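PDB 5AF3: putative antitoxin VapB45 from Mycobacterium tuberculosis, which is possibly the antitoxin of a type II toxin-antitoxin system, with VapC45 as its cognate toxin. Local coordinates for residues W100-K103 with H108-A111; I175-Y180 with G194-D199. All blocks are in the same frame, centred on the assembly; numbering follows the deposited sequence.

Interaction 1 of 2, residues W100-K103 with H108-A111; sequences WLIK and HALA
Ala109 brings its methyl group against the backbone of helix 95-105 at Leu101 and Ile102. Its CB lies 3.7 Å from the carbonyl O of Leu101 and 3.9 Å from CA of Ile102, and the two nearest alpha carbons, those of Ile102 and Ala109, are 5.1 Å apart. The small methyl is consistent with so close an approach of loop and helix.

Two side chains of the helix add to this contact. The Ile102 CG1 arm stands beside its own backbone N (chi1 -70°), which carries it to 4.2 Å from Ala109 CB, while CG2 is anti to that N. On the buried side, Leu101 has its CB 4.3 Å from Ala109 CB and extends CD1 to meet CD2 of Leu110, methyl against methyl, at 4.3 Å. Ile102 lies at the solvent-exposed margin; Leu101, Ala109 and Leu110 are buried.

Further out, the short 3-10 turn at 109-110 is closed by a backbone hydrogen bond from Ala111 N to His108 O (2.9 Å), and His108 ND1 bonds to Glu77 OE2 on helix 72-86. Leu110 also packs on Val80, Leu81 and Phe84 of that helix, whereas Leu101 reaches Leu115 and Leu123 of helix 115-130. The loop between helices 95-105 and 115-130 therefore folds back on the last turns of the helix it leaves.

With 165 Å² buried and every side-chain pair apolar, cohesion across this contact probably comes mainly from van der Waals packing and exclusion of water; the hydrogen bonds act within segment 108-111 or to neighbouring elements, not between the two segments.

Interaction 2 of 2, residues I175-Y180 with G194-D199; sequences IRLPQY and GQPVFD
The phenol ring of Tyr180 addresses Pro196 through its oxygen: OH is 4.1 Å from CB of the proline, and CG of the same pyrrolidine ring is equally near. The two side chains meet at a slant, so this is a van der Waals approach by the end of the phenol and not a ring stack. At the ring's edge, in its plane, lies the carbonyl O of Leu177.

The setting is a four-stranded antiparallel sheet in which 172-176 and 197-198 are separated by strand 185-187. Hence the segments share no strand pairing, and their nearest alpha carbons, of Leu177 and Pro196, stand 8.3 Å apart. Each makes backbone hydrogen bonds to the intervening strand instead, Leu177 with Val185 and Val197 with Val186, and the side chains of Pro196 and Tyr180 both touch Val185. Tyr26 of helix 20-27 also packs on Pro196.

Tyr180 gets its position from a 3-10 turn after strand 172-176, where its backbone N bonds to Leu177 O at 3.1 Å. Its CG stands beside that N (chi1 -67°), sending the ring toward the proline. At this turn Pro178 and Gln179 pack on Asp237 of the second subunit. Leu177 supplies the other direct touch, its CD1 methyl resting 4.4 Å from Pro196 CG.

Overall arrangement
Both are buried packing contacts without a hydrogen bond between their segments, on opposite sides of the chain's centre, their own centres 24 Å apart. Interaction 1 is wholly apolar in its side-chain pairs, whereas interaction 2 includes a phenol oxygen against a proline ring. Interaction 1 is local: four residues separate its segments, the backbones come close, and 165 Å² is buried, with Ile102 alone among the touching residues exposed to solvent. Interaction 2 spans a strand, buries 85 Å² and depends on longer side chains to bridge more distant backbones; its turn also meets the second subunit. Helix 72-86 relates the two, since Leu110 of interaction 1 and Ile175, in a segment of interaction 2, both pack on it.

Interaction 1 of 2, residues W100-K103 with H108-A111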
ATOM      1  N   TRP A 100      15.185  -3.390  28.090  1.00 20.87           N
ATOM      2  CA  TRP A 100      14.960  -4.649  28.794  1.00 17.59           C
ATOM      3  C   TRP A 100      15.103  -5.838  27.869  1.00 20.53           C
ATOM      4  O   TRP A 100      15.798  -6.789  28.197  1.00 18.38           O
ATOM      5  CB  TRP A 100      13.583  -4.649  29.556  1.00 20.77           C
ATOM      6  CG  TRP A 100      13.197  -5.983  30.161  1.00 21.13           C
ATOM      7  CD1 TRP A 100      12.395  -6.917  29.596  1.00 23.48           C
ATOM      8  CD2 TRP A 100      13.615  -6.529  31.430  1.00 24.81           C
ATOM      9  NE1 TRP A 100      12.261  -8.002  30.435  1.00 27.20           N
ATOM     10  CE2 TRP A 100      13.021  -7.801  31.553  1.00 19.52           C
ATOM     11  CE3 TRP A 100      14.462  -6.085  32.445  1.00 28.23           C
ATOM     12  CZ2 TRP A 100      13.202  -8.630  32.687  1.00 25.55           C
ATOM     13  CZ3 TRP A 100      14.660  -6.923  33.576  1.00 26.04           C
ATOM     14  CH2 TRP A 100      14.025  -8.158  33.679  1.00 24.38           C
ATOM     15  N   LEU A 101      14.500  -5.760  26.678  1.00 19.46           N
ATOM     16  CA  LEU A 101      14.610  -6.817  25.675  1.00 14.76           C
ATOM     17  C   LEU A 101      16.070  -7.074  25.264  1.00 16.13           C
ATOM     18  O   LEU A 101      16.497  -8.236  25.161  1.00 20.03           O
ATOM     19  CB  LEU A 101      13.791  -6.453  24.414  1.00 16.11           C
ATOM     20  CG  LEU A 101      12.336  -6.806  24.386  1.00 23.78           C
ATOM     21  CD1 LEU A 101      11.668  -5.999  23.223  1.00 24.85           C
ATOM     22  CD2 LEU A 101      12.269  -8.325  24.182  1.00 22.18           C
ATOM     23  N   ILE A 102      16.817  -6.004  25.037  1.00 16.74           N
ATOM     24  CA  ILE A 102      18.217  -6.164  24.658  1.00 18.71           C
ATOM     25  C   ILE A 102      18.980  -6.864  25.807  1.00 25.27           C
ATOM     26  O   ILE A 102      19.740  -7.816  25.569  1.00 21.57           O
ATOM     27  CB  ILE A 102      18.866  -4.866  24.295  1.00 20.83           C
ATOM     28  CG1 ILE A 102      18.281  -4.363  22.951  1.00 20.62           C
ATOM     29  CG2 ILE A 102      20.396  -5.073  24.128  1.00 24.10           C
ATOM     30  CD1 ILE A 102      18.533  -2.900  22.702  1.00 26.84           C
ATOM     31  N   LYS A 103      18.731  -6.414  27.035  1.00 19.80           N
ATOM     32  CA  LYS A 103      19.408  -6.994  28.230  1.00 20.73           C
ATOM     33  C   LYS A 103      19.142  -8.489  28.394  1.00 21.76           C
ATOM     34  O   LYS A 103      19.992  -9.208  28.933  1.00 27.15           O
ATOM     35  CB  LYS A 103      19.024  -6.228  29.499  1.00 19.47           C
ATOM     36  CG  LYS A 103      19.503  -4.800  29.574  1.00 23.99           C
ATOM     37  CD  LYS A 103      18.868  -4.119  30.770  1.00 29.03           C
ATOM     38  CE  LYS A 103      19.324  -2.716  30.891  1.00 31.09           C
ATOM     39  NZ  LYS A 103      18.758  -2.171  32.169  1.00 35.81           N
ATOM     40  N   HIS A 108      20.737  -5.994  19.504  1.00 19.79           N
ATOM     41  CA  HIS A 108      19.808  -5.880  18.353  1.00 20.54           C
ATOM     42  C   HIS A 108      18.639  -6.865  18.507  1.00 18.32           C
ATOM     43  O   HIS A 108      18.226  -7.516  17.554  1.00 17.09           O
ATOM     44  CB  HIS A 108      20.588  -6.139  17.027  1.00 21.82           C
ATOM     45  CG  HIS A 108      21.659  -5.128  16.745  1.00 22.63           C
ATOM     46  ND1 HIS A 108      21.397  -3.784  16.556  1.00 23.87           N
ATOM     47  CD2 HIS A 108      23.007  -5.270  16.606  1.00 23.00           C
ATOM     48  CE1 HIS A 108      22.535  -3.144  16.328  1.00 26.36           C
ATOM     49  NE2 HIS A 108      23.522  -4.021  16.354  1.00 23.47           N
ATOM     50  N   ALA A 109      18.119  -7.016  19.740  1.00 16.71           N
ATOM     51  CA  ALA A 109      17.096  -8.012  20.010  1.00 17.32           C
ATOM     52  C   ALA A 109      15.859  -7.934  19.074  1.00 13.51           C
ATOM     53  O   ALA A 109      15.239  -8.955  18.795  1.00 16.28           O
ATOM     54  CB  ALA A 109      16.619  -7.884  21.488  1.00 20.91           C
ATOM     55  N   LEU A 110      15.478  -6.716  18.672  1.00 16.47           N
ATOM     56  CA  LEU A 110      14.327  -6.569  17.749  1.00 15.65           C
ATOM     57  C   LEU A 110      14.528  -7.336  16.450  1.00 18.06           C
ATOM     58  O   LEU A 110      13.556  -7.816  15.845  1.00 17.37           O
ATOM     59  CB  LEU A 110      14.036  -5.107  17.439  1.00 16.28           C
ATOM     60  CG  LEU A 110      13.559  -4.258  18.627  1.00 17.48           C
ATOM     61  CD1 LEU A 110      13.329  -2.851  18.196  1.00 22.13           C
ATOM     62  CD2 LEU A 110      12.240  -4.842  19.116  1.00 19.84           C
ATOM     63  N   ALA A 111      15.798  -7.471  16.053  1.00 18.40           N
ATOM     64  CA  ALA A 111      16.174  -8.194  14.813  1.00 18.68           C
ATOM     65  C   ALA A 111      16.619  -9.649  15.073  1.00 22.65           C
ATOM     66  O   ALA A 111      17.130 -10.336  14.188  1.00 22.29           O
ATOM     67  CB  ALA A 111      17.245  -7.407  14.063  1.00 19.11           C
TER

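Interaction 2 of 2, residues I175-Y180 with G194-D199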
ATOM      1  N   ILE A 175      13.964  -9.773   4.916  1.00 20.33           N
ATOM      2  CA  ILE A 175      12.603  -9.449   5.376  1.00 18.77           C
ATOM      3  C   ILE A 175      11.662  -9.475   4.162  1.00 17.64           C
ATOM      4  O   ILE A 175      11.890  -8.745   3.206  1.00 18.57           O
ATOM      5  CB  ILE A 175      12.528  -8.031   6.005  1.00 18.91           C
ATOM      6  CG1 ILE A 175      13.568  -7.817   7.139  1.00 18.30           C
ATOM      7  CG2 ILE A 175      11.061  -7.699   6.491  1.00 20.36           C
ATOM      8  CD1 ILE A 175      13.926  -6.341   7.345  1.00 21.01           C
ATOM      9  N   ARG A 176      10.627 -10.299   4.234  1.00 16.02           N
ATOM     10  CA  ARG A 176       9.599 -10.362   3.213  1.00 18.41           C
ATOM     11  C   ARG A 176       8.575  -9.259   3.501  1.00 22.36           C
ATOM     12  O   ARG A 176       8.123  -9.124   4.656  1.00 20.90           O
ATOM     13  CB  ARG A 176       8.924 -11.707   3.238  1.00 19.54           C
ATOM     14  CG  ARG A 176       7.747 -11.829   2.260  1.00 19.86           C
ATOM     15  CD  ARG A 176       7.189 -13.214   2.229  1.00 23.12           C
ATOM     16  NE  ARG A 176       6.043 -13.273   1.319  1.00 24.53           N
ATOM     17  CZ  ARG A 176       4.805 -12.937   1.670  1.00 28.14           C
ATOM     18  NH1 ARG A 176       4.566 -12.519   2.911  1.00 22.05           N
ATOM     19  NH2 ARG A 176       3.804 -13.013   0.783  1.00 26.92           N
ATOM     20  N   LEU A 177       8.211  -8.505   2.467  1.00 18.88           N
ATOM     21  CA  LEU A 177       7.281  -7.337   2.620  1.00 21.03           C
ATOM     22  C   LEU A 177       5.870  -7.812   2.221  1.00 20.25           C
ATOM     23  O   LEU A 177       5.602  -8.060   1.038  1.00 20.42           O
ATOM     24  CB  LEU A 177       7.782  -6.126   1.809  1.00 22.31           C
ATOM     25  CG  LEU A 177       9.223  -5.679   2.090  1.00 23.08           C
ATOM     26  CD1 LEU A 177       9.623  -4.587   1.182  1.00 20.81           C
ATOM     27  CD2 LEU A 177       9.406  -5.223   3.563  1.00 22.17           C
ATOM     28  N   PRO A 178       4.993  -8.070   3.225  1.00 23.81           N
ATOM     29  CA  PRO A 178       3.725  -8.765   2.934  1.00 24.23           C
ATOM     30  C   PRO A 178       2.751  -7.911   2.120  1.00 19.81           C
ATOM     31  O   PRO A 178       1.801  -8.457   1.564  1.00 23.98           O
ATOM     32  CB  PRO A 178       3.155  -9.099   4.326  1.00 24.61           C
ATOM     33  CG  PRO A 178       3.756  -8.077   5.232  1.00 29.26           C
ATOM     34  CD  PRO A 178       5.141  -7.769   4.663  1.00 25.36           C
ATOM     35  N   GLN A 179       3.039  -6.626   2.012  1.00 16.01           N
ATOM     36  CA  GLN A 179       2.200  -5.716   1.203  1.00 22.97           C
ATOM     37  C   GLN A 179       2.307  -6.055  -0.286  1.00 27.77           C
ATOM     38  O   GLN A 179       1.417  -5.684  -1.061  1.00 25.37           O
ATOM     39  CB  GLN A 179       2.502  -4.239   1.432  1.00 21.43           C
ATOM     40  CG  GLN A 179       3.858  -3.704   0.915  1.00 21.99           C
ATOM     41  CD  GLN A 179       4.951  -3.687   1.987  1.00 18.58           C
ATOM     42  OE1 GLN A 179       5.776  -2.757   2.019  1.00 24.83           O
ATOM     43  NE2 GLN A 179       4.958  -4.690   2.858  1.00 18.87           N
ATOM     44  N   TYR A 180       3.369  -6.784  -0.670  1.00 23.17           N
ATOM     45  CA  TYR A 180       3.527  -7.232  -2.067  1.00 23.11           C
ATOM     46  C   TYR A 180       2.896  -8.604  -2.330  1.00 24.99           C
ATOM     47  O   TYR A 180       2.934  -9.106  -3.453  1.00 23.91           O
ATOM     48  CB  TYR A 180       4.996  -7.263  -2.474  1.00 21.65           C
ATOM     49  CG  TYR A 180       5.680  -5.949  -2.567  1.00 19.02           C
ATOM     50  CD1 TYR A 180       6.291  -5.384  -1.437  1.00 18.58           C
ATOM     51  CD2 TYR A 180       5.747  -5.247  -3.784  1.00 20.19           C
ATOM     52  CE1 TYR A 180       6.950  -4.200  -1.517  1.00 18.42           C
ATOM     53  CE2 TYR A 180       6.417  -4.059  -3.874  1.00 20.77           C
ATOM     54  CZ  TYR A 180       7.017  -3.532  -2.739  1.00 21.86           C
ATOM     55  OH  TYR A 180       7.693  -2.343  -2.794  1.00 24.83           O
ATOM     56  N   GLY A 194      19.891  -4.173  -1.414  1.00 25.95           N
ATOM     57  CA  GLY A 194      18.945  -4.139  -0.276  1.00 25.61           C
ATOM     58  C   GLY A 194      17.581  -3.519  -0.585  1.00 28.13           C
ATOM     59  O   GLY A 194      16.689  -3.522   0.273  1.00 24.77           O
ATOM     60  N   GLN A 195      17.407  -3.019  -1.811  1.00 23.06           N
ATOM     61  CA  GLN A 195      16.108  -2.495  -2.281  1.00 23.82           C
ATOM     62  C   GLN A 195      15.141  -3.647  -2.587  1.00 22.38           C
ATOM     63  O   GLN A 195      15.576  -4.766  -2.840  1.00 23.36           O
ATOM     64  CB  GLN A 195      16.314  -1.601  -3.513  1.00 27.37           C
ATOM     65  CG  GLN A 195      17.257  -0.438  -3.271  1.00 32.45           C
ATOM     66  CD  GLN A 195      17.624   0.303  -4.545  1.00 36.24           C
ATOM     67  OE1 GLN A 195      16.873   0.299  -5.539  1.00 40.30           O
ATOM     68  NE2 GLN A 195      18.790   0.958  -4.524  1.00 43.35           N
ATOM     69  N   PRO A 196      13.811  -3.389  -2.579  1.00 17.87           N
ATOM     70  CA  PRO A 196      12.853  -4.481  -2.762  1.00 19.59           C
ATOM     71  C   PRO A 196      13.129  -5.341  -4.039  1.00 17.50           C
ATOM     72  O   PRO A 196      13.187  -4.789  -5.142  1.00 19.03           O
ATOM     73  CB  PRO A 196      11.520  -3.750  -2.902  1.00 18.27           C
ATOM     74  CG  PRO A 196      11.719  -2.499  -2.100  1.00 20.92           C
ATOM     75  CD  PRO A 196      13.135  -2.083  -2.404  1.00 20.03           C
ATOM     76  N   VAL A 197      13.324  -6.635  -3.861  1.00 17.96           N
ATOM     77  CA  VAL A 197      13.458  -7.597  -4.990  1.00 16.31           C
ATOM     78  C   VAL A 197      12.459  -8.697  -4.898  1.00 21.42           C
ATOM     79  O   VAL A 197      12.026  -9.071  -3.779  1.00 20.34           O
ATOM     80  CB  VAL A 197      14.938  -8.204  -5.093  1.00 19.81           C
ATOM     81  CG1 VAL A 197      15.974  -7.132  -5.333  1.00 21.95           C
ATOM     82  CG2 VAL A 197      15.270  -9.056  -3.859  1.00 20.91           C
ATOM     83  N   PHE A 198      12.060  -9.221  -6.069  1.00 16.79           N
ATOM     84  CA  PHE A 198      11.340 -10.461  -6.152  1.00 18.77           C
ATOM     85  C   PHE A 198      12.320 -11.533  -5.638  1.00 20.20           C
ATOM     86  O   PHE A 198      13.391 -11.726  -6.210  1.00 18.85           O
ATOM     87  CB  PHE A 198      10.942 -10.740  -7.607  1.00 20.01           C
ATOM     88  CG  PHE A 198       9.908  -9.778  -8.153  1.00 17.19           C
ATOM     89  CD1 PHE A 198       8.559  -9.988  -7.888  1.00 19.62           C
ATOM     90  CD2 PHE A 198      10.290  -8.714  -8.975  1.00 17.31           C
ATOM     91  CE1 PHE A 198       7.560  -9.110  -8.449  1.00 21.06           C
ATOM     92  CE2 PHE A 198       9.332  -7.818  -9.503  1.00 19.01           C
ATOM     93  CZ  PHE A 198       7.978  -8.007  -9.233  1.00 17.78           C
ATOM     94  N   ASP A 199      11.969 -12.184  -4.523  1.00 19.39           N
ATOM     95  CA  ASP A 199      12.844 -13.228  -3.930  1.00 17.72           C
ATOM     96  C   ASP A 199      13.141 -14.307  -4.999  1.00 23.46           C
ATOM     97  O   ASP A 199      14.239 -14.869  -5.049  1.00 22.78           O
ATOM     98  CB  ASP A 199      12.130 -13.863  -2.737  1.00 20.85           C
ATOM     99  CG  ASP A 199      13.018 -14.832  -1.948  1.00 24.32           C
ATOM    100  OD1 ASP A 199      14.247 -14.582  -1.836  1.00 25.71           O
ATOM    101  OD2 ASP A 199      12.432 -15.789  -1.399  1.00 25.05           O
TER